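Local coordinates for GCN5-related N-acetyltransferase (Ralstonia eutropha JMP134, PDB 2Q0Y), which probably transfers acyl groups, like other GNAT acetyltransferases, and binds zinc and magnesium ions, at residues 82-87 with 119-124; 51-56 with 69-74. All blocks are in the same frame, centred on the assembly; numbering follows the deposited sequence.

Interaction 1. Residues 82-87 with 119-124; sequences PLQDKR and RGIAFA. With FMT (formic acid), chain I.
Gln84 OE1 takes two hydrogen bonds, one from the backbone N of Ala122 at 2.9 Å and one from a water. The bond from Ala122 is nearly straight, 164° at the hydrogen, and its donor stands above the plane of the carbonyl group. The water also donates to Lys86 O and accepts a weak bond from Phe123 N, which links the two backbones where the strands begin. On the other branch of the amide, Gln84 NE2 donates to Gly120 O over 2.7 Å. That bond is more bent, 147° at the hydrogen. Gln84 CG stands beside the backbone N, anti to the carbonyl carbon, and the extended chain beyond it carries the amide across to residues 120-122. The two bonds there fix its rotation.

The segments belong to a beta-alpha-beta unit of the GNAT fold: strand 86-95, helix 104-118 and the parallel strand 123-127. Gly120 closes the helix in a Schellman motif. Phe123 and Ala124 also pair with an antiparallel strand of the second subunit, which extends the sheet.

Lys86 CE packs on Ile121 CD1 at 3.6 Å. Lys86 NZ donates to O2 of a bound formic acid molecule at 2.6 Å, and shares a water with Arg119 O. Phe123 CE2 lies 3.9 Å above the plane of the Arg87 guanidinium, over its centre, with ring and guanidinium planes 68° apart. Arg87 NE bonds to His81, and Trp75 makes a cation-pi contact with Arg87.

Interaction 2. Residues 51-56 with 69-74; sequences GSYFGW and GLMVIE
The Phe54 ring meets Leu70 at its edge. Leu70 CD1 lies in the plane of the ring, 3.9 Å from Phe54 CD2, and the two side chains run side by side in the same direction. Phe54 also reaches the next ring on its own strand: its CE2 stands 3.5 Å above one face of Trp56, toward the rim. The other branch of Leu70 completes the cluster. Its CD2 touches both rings, and lies 3.9 Å from Trp56 NE1. Leu70 CG sits between the backbone N and the carbonyl carbon (chi1 68°), which brings it to 4.0 Å from Phe54 CD2. Phe116 of helix 104-118 packs on Leu70 as well.

Tyr53 lies across Gly69 on the other face of the sheet. Tyr53 OH comes within 3.4 Å of Gly69 CA, an approach possible because Gly69 has no side chain. The hydroxyl is hydrogen-bonded to Asn92. Nearby, the selenomethionine Met71 lays its CG against Ser52 O and the Tyr53 ring.

Strands 54-60 and 63-74 form a beta hairpin, and this contact is at its open end. Phe54 and Leu70 are an antiparallel hydrogen-bonded pair. Phe54 N donates to Leu70 O at 3.0 Å, almost straight at 170°. Leu70 N donates to Phe54 O at 2.8 Å, and Gly69 CA adds a CA-H...O contact to the same oxygen. Gly55 faces Gly69 in the neighbouring non-hydrogen-bonded pair. On the N-terminal side of Phe54, a water bridges the segments: it donates to Ser52 O at 2.6 Å and accepts from Val72 N. The direct hydrogen bonds between the segments run backbone to backbone, so they set the pairing of Phe54 with Leu70, while the side chains add mainly van der Waals packing.

Interactions 1 and 2 lie about 14 Å apart, centre to centre, on the same side of the chain's centre. Residues 51-56 and 69-74 come before 82-87 and 119-124, so the hairpin contact is complete before the crossover contact starts. Both reach one mixed sheet, in which strands 63-74 and 86-95 are neighbours. The contacts touch directly. Arg87 O and Ile73 N are 2.9 Å apart, a probable hydrogen bond, and Ile121 CD1 packs on Val72 CG1. Arg119 also lies against Phe54. All four segments are part of the GNAT fold. Together they tie the hairpin to the beta-alpha-beta unit, and both contacts touch the second subunit.

Interaction 1. Residues 82-87 with 119-124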
ATOM      1  N   PRO A  82      10.608   8.707  -7.814  1.00 11.20           N
ATOM      2  CA  PRO A  82      10.362   8.745  -9.263  1.00 11.01           C
ATOM      3  C   PRO A  82      11.198   7.751 -10.039  1.00 11.21           C
ATOM      4  O   PRO A  82      10.804   7.370 -11.135  1.00 11.87           O
ATOM      5  CB  PRO A  82      10.735  10.185  -9.657  1.00 10.51           C
ATOM      6  CG  PRO A  82      11.570  10.698  -8.544  1.00 14.72           C
ATOM      7  CD  PRO A  82      11.094  10.000  -7.309  1.00 11.25           C
ATOM      8  N   LEU A  83      12.352   7.361  -9.495  1.00 12.45           N
ATOM      9  CA  LEU A  83      13.243   6.466 -10.204  1.00 12.59           C
ATOM     10  C   LEU A  83      13.087   5.008  -9.802  1.00 14.32           C
ATOM     11  O   LEU A  83      13.714   4.137 -10.403  1.00 15.07           O
ATOM     12  CB  LEU A  83      14.703   6.891 -10.001  1.00 12.63           C
ATOM     13  CG  LEU A  83      15.041   8.338 -10.359  1.00 12.76           C
ATOM     14  CD1 LEU A  83      16.518   8.594 -10.061  1.00 18.15           C
ATOM     15  CD2 LEU A  83      14.692   8.677 -11.798  1.00 15.68           C
ATOM     16  N   GLN A  84      12.282   4.733  -8.783  1.00 11.90           N
ATOM     17  CA  GLN A  84      12.214   3.372  -8.238  1.00 12.17           C
ATOM     18  C   GLN A  84      10.817   2.760  -8.383  1.00 10.62           C
ATOM     19  O   GLN A  84       9.811   3.399  -8.096  1.00 11.00           O
ATOM     20  CB  GLN A  84      12.597   3.391  -6.755  1.00 10.74           C
ATOM     21  CG  GLN A  84      14.022   3.809  -6.493  1.00 14.22           C
ATOM     22  CD  GLN A  84      14.479   3.585  -5.064  1.00 18.23           C
ATOM     23  OE1 GLN A  84      13.707   3.148  -4.210  1.00 12.37           O
ATOM     24  NE2 GLN A  84      15.746   3.902  -4.797  1.00 16.65           N
ATOM     25  N   ASP A  85      10.779   1.501  -8.798  1.00 11.85           N
ATOM     26  CA  ASP A  85       9.529   0.758  -8.921  1.00 11.58           C
ATOM     27  C   ASP A  85       9.299  -0.120  -7.677  1.00 11.24           C
ATOM     28  O   ASP A  85       8.904  -1.298  -7.765  1.00 11.61           O
ATOM     29  CB  ASP A  85       9.524  -0.089 -10.199  1.00 12.40           C
ATOM     30  CG  ASP A  85      10.652  -1.107 -10.245  1.00 16.00           C
ATOM     31  OD1 ASP A  85      11.568  -1.075  -9.382  1.00 17.22           O
ATOM     32  OD2 ASP A  85      10.628  -1.934 -11.169  1.00 21.19           O
ATOM     33  N   LYS A  86       9.545   0.471  -6.517  1.00 13.58           N
ATOM     34  CA  LYS A  86       9.430  -0.230  -5.243  1.00 14.27           C
ATOM     35  C   LYS A  86       9.244   0.786  -4.118  1.00 13.68           C
ATOM     36  O   LYS A  86       9.554   1.981  -4.278  1.00 12.14           O
ATOM     37  CB  LYS A  86      10.663  -1.097  -4.983  1.00 16.15           C
ATOM     38  CG  LYS A  86      11.965  -0.328  -4.900  1.00 19.75           C
ATOM     39  CD  LYS A  86      13.195  -1.241  -5.018  1.00 22.98           C
ATOM     40  CE  LYS A  86      14.506  -0.432  -5.117  1.00 30.01           C
ATOM     41  NZ  LYS A  86      15.721  -1.328  -5.167  1.00 31.72           N
ATOM     42  N   ARG A  87       8.725   0.307  -2.991  1.00 12.32           N
ATOM     43  CA  ARG A  87       8.773   1.062  -1.757  1.00 13.80           C
ATOM     44  C   ARG A  87       8.957   0.117  -0.565  1.00 12.88           C
ATOM     45  O   ARG A  87       8.656  -1.078  -0.646  1.00 13.35           O
ATOM     46  CB  ARG A  87       7.565   2.004  -1.611  1.00 16.86           C
ATOM     47  CG  ARG A  87       6.244   1.409  -1.827  1.00 18.98           C
ATOM     48  CD  ARG A  87       5.110   2.430  -1.541  1.00 16.07           C
ATOM     49  NE  ARG A  87       5.040   3.558  -2.475  1.00 13.37           N
ATOM     50  CZ  ARG A  87       4.070   4.475  -2.471  1.00 16.47           C
ATOM     51  NH1 ARG A  87       3.060   4.388  -1.612  1.00 13.99           N
ATOM     52  NH2 ARG A  87       4.077   5.478  -3.332  1.00 16.06           N
ATOM     53  N   ARG A 119      19.684  -0.745   1.633  1.00 10.25           N
ATOM     54  CA  ARG A 119      19.154  -1.306   0.407  1.00 11.62           C
ATOM     55  C   ARG A 119      18.870  -0.246  -0.665  1.00 12.91           C
ATOM     56  O   ARG A 119      18.421  -0.585  -1.765  1.00 13.13           O
ATOM     57  CB  ARG A 119      17.899  -2.132   0.717  1.00 12.88           C
ATOM     58  CG  ARG A 119      18.171  -3.363   1.574  1.00 13.64           C
ATOM     59  CD  ARG A 119      16.872  -4.078   1.876  1.00 16.34           C
ATOM     60  NE  ARG A 119      17.066  -5.214   2.771  1.00 13.32           N
ATOM     61  CZ  ARG A 119      16.292  -6.290   2.816  1.00 20.93           C
ATOM     62  NH1 ARG A 119      15.263  -6.425   1.985  1.00 24.81           N
ATOM     63  NH2 ARG A 119      16.548  -7.247   3.701  1.00 20.67           N
ATOM     64  N   GLY A 120      19.126   1.026  -0.357  1.00 12.12           N
ATOM     65  CA  GLY A 120      18.951   2.109  -1.339  1.00 12.34           C
ATOM     66  C   GLY A 120      17.510   2.416  -1.674  1.00 13.06           C
ATOM     67  O   GLY A 120      17.208   2.890  -2.778  1.00 15.44           O
ATOM     68  N   ILE A 121      16.610   2.178  -0.724  1.00 12.71           N
ATOM     69  CA  ILE A 121      15.176   2.395  -0.920  1.00 11.40           C
ATOM     70  C   ILE A 121      14.841   3.848  -0.675  1.00 11.25           C
ATOM     71  O   ILE A 121      15.198   4.397   0.365  1.00 13.63           O
ATOM     72  CB  ILE A 121      14.360   1.534   0.059  1.00 11.44           C
ATOM     73  CG1 ILE A 121      14.679   0.044  -0.126  1.00 15.13           C
ATOM     74  CG2 ILE A 121      12.856   1.791  -0.068  1.00 15.70           C
ATOM     75  CD1 ILE A 121      14.421  -0.482  -1.508  1.00 18.76           C
ATOM     76  N   ALA A 122      14.163   4.476  -1.638  1.00 10.62           N
ATOM     77  CA  ALA A 122      13.849   5.912  -1.564  1.00 11.77           C
ATOM     78  C   ALA A 122      12.759   6.277  -0.550  1.00 10.34           C
ATOM     79  O   ALA A 122      12.828   7.324   0.084  1.00 10.91           O
ATOM     80  CB  ALA A 122      13.447   6.426  -2.947  1.00 12.19           C
ATOM     81  N   PHE A 123      11.757   5.418  -0.400  1.00  9.06           N
ATOM     82  CA  PHE A 123      10.503   5.803   0.267  1.00 10.72           C
ATOM     83  C   PHE A 123       9.908   4.582   0.938  1.00 10.35           C
ATOM     84  O   PHE A 123       9.981   3.481   0.387  1.00 12.36           O
ATOM     85  CB  PHE A 123       9.557   6.351  -0.810  1.00 10.89           C
ATOM     86  CG  PHE A 123       8.292   6.980  -0.297  1.00 12.31           C
ATOM     87  CD1 PHE A 123       8.315   8.213   0.338  1.00 14.07           C
ATOM     88  CD2 PHE A 123       7.068   6.360  -0.505  1.00 13.42           C
ATOM     89  CE1 PHE A 123       7.131   8.802   0.765  1.00 14.13           C
ATOM     90  CE2 PHE A 123       5.888   6.968  -0.082  1.00 10.60           C
ATOM     91  CZ  PHE A 123       5.939   8.180   0.548  1.00 15.48           C
ATOM     92  N   ALA A 124       9.309   4.779   2.108  1.00 11.58           N
ATOM     93  CA  ALA A 124       8.681   3.686   2.843  1.00  9.88           C
ATOM     94  C   ALA A 124       7.339   4.102   3.418  1.00 10.62           C
ATOM     95  O   ALA A 124       7.076   5.309   3.640  1.00 10.53           O
ATOM     96  CB  ALA A 124       9.600   3.231   3.959  1.00 10.88           C
TER
HETATM   97  C   FMT I 160      18.697   1.032  -5.110  1.00 56.49           C
HETATM   98  O1  FMT I 160      18.729   2.269  -5.134  1.00 55.19           O
HETATM   99  O2  FMT I 160      17.642   0.411  -4.923  1.00 56.45           O
HETATM  100  O   HOH W   1      11.226   3.689  -2.909  1.00 12.77           O
HETATM  101  O   HOH W   2      17.475  -2.764  -3.094  1.00 46.32           O

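Interaction 2. Residues 51-56 with 69-74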
ATOM      1  N   GLY A  51      13.385 -14.664   2.198  1.00 16.99           N
ATOM      2  CA  GLY A  51      13.845 -13.351   2.628  1.00 16.17           C
ATOM      3  C   GLY A  51      12.990 -12.173   2.233  1.00 16.13           C
ATOM      4  O   GLY A  51      13.332 -11.035   2.553  1.00 15.36           O
ATOM      5  N   SER A  52      11.888 -12.406   1.529  1.00 14.13           N
ATOM      6  CA  SER A  52      11.025 -11.295   1.139  1.00 13.72           C
ATOM      7  C   SER A  52      10.300 -10.699   2.348  1.00 11.87           C
ATOM      8  O   SER A  52       9.836  -9.563   2.288  1.00 16.10           O
ATOM      9  CB  SER A  52      10.060 -11.683   0.014  1.00 14.11           C
ATOM     10  OG  SER A  52       9.258 -12.773   0.346  1.00 15.17           O
ATOM     11  N   TYR A  53      10.168 -11.473   3.433  1.00 12.38           N
ATOM     12  CA  TYR A  53       9.812 -10.937   4.739  1.00 10.48           C
ATOM     13  C   TYR A  53      11.022 -11.035   5.632  1.00 12.40           C
ATOM     14  O   TYR A  53      11.507 -12.136   5.923  1.00 10.21           O
ATOM     15  CB  TYR A  53       8.641 -11.708   5.364  1.00 11.39           C
ATOM     16  CG  TYR A  53       8.107 -11.105   6.648  1.00  9.10           C
ATOM     17  CD1 TYR A  53       8.755 -11.289   7.862  1.00 10.54           C
ATOM     18  CD2 TYR A  53       6.950 -10.337   6.653  1.00  9.34           C
ATOM     19  CE1 TYR A  53       8.258 -10.716   9.024  1.00  9.50           C
ATOM     20  CE2 TYR A  53       6.461  -9.761   7.801  1.00 11.52           C
ATOM     21  CZ  TYR A  53       7.107  -9.969   8.998  1.00 13.00           C
ATOM     22  OH  TYR A  53       6.636  -9.419  10.167  1.00 12.67           O
ATOM     23  N   PHE A  54      11.511  -9.877   6.057  1.00  9.42           N
ATOM     24  CA  PHE A  54      12.717  -9.799   6.849  1.00 11.71           C
ATOM     25  C   PHE A  54      12.366  -8.982   8.101  1.00 12.73           C
ATOM     26  O   PHE A  54      11.254  -8.499   8.253  1.00 13.12           O
ATOM     27  CB  PHE A  54      13.863  -9.182   6.033  1.00 14.66           C
ATOM     28  CG  PHE A  54      15.158  -9.033   6.811  1.00 22.11           C
ATOM     29  CD1 PHE A  54      15.902 -10.150   7.190  1.00 28.62           C
ATOM     30  CD2 PHE A  54      15.624  -7.765   7.187  1.00 24.59           C
ATOM     31  CE1 PHE A  54      17.101 -10.012   7.927  1.00 23.46           C
ATOM     32  CE2 PHE A  54      16.813  -7.625   7.929  1.00 20.22           C
ATOM     33  CZ  PHE A  54      17.544  -8.760   8.299  1.00 20.66           C
ATOM     34  N   GLY A  55      13.296  -8.869   9.027  1.00 14.44           N
ATOM     35  CA  GLY A  55      13.074  -8.025  10.178  1.00 11.89           C
ATOM     36  C   GLY A  55      14.049  -8.317  11.278  1.00 10.51           C
ATOM     37  O   GLY A  55      15.093  -8.964  11.061  1.00 10.39           O
ATOM     38  N   TRP A  56      13.681  -7.877  12.478  1.00 11.40           N
ATOM     39  CA  TRP A  56      14.591  -7.907  13.600  1.00 11.73           C
ATOM     40  C   TRP A  56      13.825  -8.298  14.846  1.00 11.47           C
ATOM     41  O   TRP A  56      12.629  -7.987  14.974  1.00  8.53           O
ATOM     42  CB  TRP A  56      15.221  -6.523  13.795  1.00 14.04           C
ATOM     43  CG  TRP A  56      15.868  -5.939  12.568  1.00 13.68           C
ATOM     44  CD1 TRP A  56      15.312  -5.056  11.676  1.00 17.72           C
ATOM     45  CD2 TRP A  56      17.196  -6.187  12.109  1.00 13.05           C
ATOM     46  NE1 TRP A  56      16.223  -4.747  10.681  1.00 17.29           N
ATOM     47  CE2 TRP A  56      17.382  -5.436  10.924  1.00 15.93           C
ATOM     48  CE3 TRP A  56      18.240  -6.987  12.573  1.00 15.65           C
ATOM     49  CZ2 TRP A  56      18.586  -5.452  10.211  1.00 18.25           C
ATOM     50  CZ3 TRP A  56      19.444  -6.993  11.873  1.00 15.85           C
ATOM     51  CH2 TRP A  56      19.601  -6.241  10.705  1.00 15.24           C
ATOM     52  N   GLY A  69       8.762  -6.299  11.308  1.00  8.86           N
ATOM     53  CA  GLY A  69       8.833  -6.894   9.976  1.00 10.02           C
ATOM     54  C   GLY A  69       9.074  -5.828   8.926  1.00 10.83           C
ATOM     55  O   GLY A  69       8.626  -4.685   9.080  1.00 11.60           O
ATOM     56  N   LEU A  70       9.744  -6.206   7.841  1.00 12.55           N
ATOM     57  CA  LEU A  70       9.960  -5.306   6.720  1.00 14.34           C
ATOM     58  C   LEU A  70       9.954  -6.049   5.389  1.00 14.48           C
ATOM     59  O   LEU A  70      10.369  -7.196   5.295  1.00 14.90           O
ATOM     60  CB  LEU A  70      11.253  -4.494   6.893  1.00 15.56           C
ATOM     61  CG  LEU A  70      12.621  -5.150   6.840  1.00 22.10           C
ATOM     62  CD1 LEU A  70      13.226  -5.195   5.410  1.00 27.97           C
ATOM     63  CD2 LEU A  70      13.588  -4.396   7.788  1.00 21.89           C
HETATM   64  N   MSE A  71       9.441  -5.359   4.383  1.00 13.90           N
HETATM   65  CA  MSE A  71       9.358  -5.856   3.028  1.00 14.84           C
HETATM   66  C   MSE A  71       9.719  -4.726   2.094  1.00 13.55           C
HETATM   67  O   MSE A  71       9.659  -3.559   2.466  1.00 12.71           O
HETATM   68  CB  MSE A  71       7.938  -6.327   2.732  1.00 15.13           C
HETATM   69  CG  MSE A  71       7.400  -7.344   3.725  1.00 17.21           C
HETATM   70 SE   MSE A  71       5.542  -7.712   3.349  0.75 21.20          SE
HETATM   71  CE  MSE A  71       5.903  -8.729   1.983  1.00 19.46           C
ATOM     72  N   VAL A  72      10.131  -5.089   0.891  1.00 13.05           N
ATOM     73  CA  VAL A  72      10.294  -4.125  -0.192  1.00 13.36           C
ATOM     74  C   VAL A  72       9.278  -4.582  -1.226  1.00 14.16           C
ATOM     75  O   VAL A  72       9.417  -5.661  -1.807  1.00 15.35           O
ATOM     76  CB  VAL A  72      11.719  -4.119  -0.743  1.00 14.50           C
ATOM     77  CG1 VAL A  72      11.850  -3.150  -1.916  1.00 18.78           C
ATOM     78  CG2 VAL A  72      12.698  -3.747   0.355  1.00 16.37           C
ATOM     79  N   ILE A  73       8.225  -3.798  -1.406  1.00 13.43           N
ATOM     80  CA  ILE A  73       7.127  -4.195  -2.271  1.00 14.76           C
ATOM     81  C   ILE A  73       7.226  -3.540  -3.631  1.00 14.78           C
ATOM     82  O   ILE A  73       7.718  -2.414  -3.759  1.00 13.18           O
ATOM     83  CB  ILE A  73       5.773  -3.925  -1.623  1.00 15.01           C
ATOM     84  CG1 ILE A  73       5.543  -2.442  -1.393  1.00 13.01           C
ATOM     85  CG2 ILE A  73       5.705  -4.661  -0.269  1.00 16.49           C
ATOM     86  CD1 ILE A  73       4.158  -2.119  -0.836  1.00 17.08           C
ATOM     87  N   GLU A  74       6.759  -4.253  -4.650  1.00 16.38           N
ATOM     88  CA  GLU A  74       6.672  -3.689  -5.989  1.00 19.16           C
ATOM     89  C   GLU A  74       5.665  -2.542  -5.992  1.00 14.91           C
ATOM     90  O   GLU A  74       4.619  -2.640  -5.376  1.00 14.95           O
ATOM     91  CB  GLU A  74       6.251  -4.764  -6.990  1.00 19.43           C
ATOM     92  CG  GLU A  74       7.314  -5.799  -7.233  1.00 26.50           C
ATOM     93  CD  GLU A  74       6.976  -6.723  -8.404  1.00 31.15           C
ATOM     94  OE1 GLU A  74       5.812  -6.697  -8.881  1.00 44.70           O
ATOM     95  OE2 GLU A  74       7.888  -7.467  -8.845  1.00 50.14           O
TER
HETATM   96  O   HOH W   3      12.910  -7.716   3.210  1.00 30.97           O
HETATM   97  O   HOH W   4      10.358  -7.876   0.367  1.00 20.25           O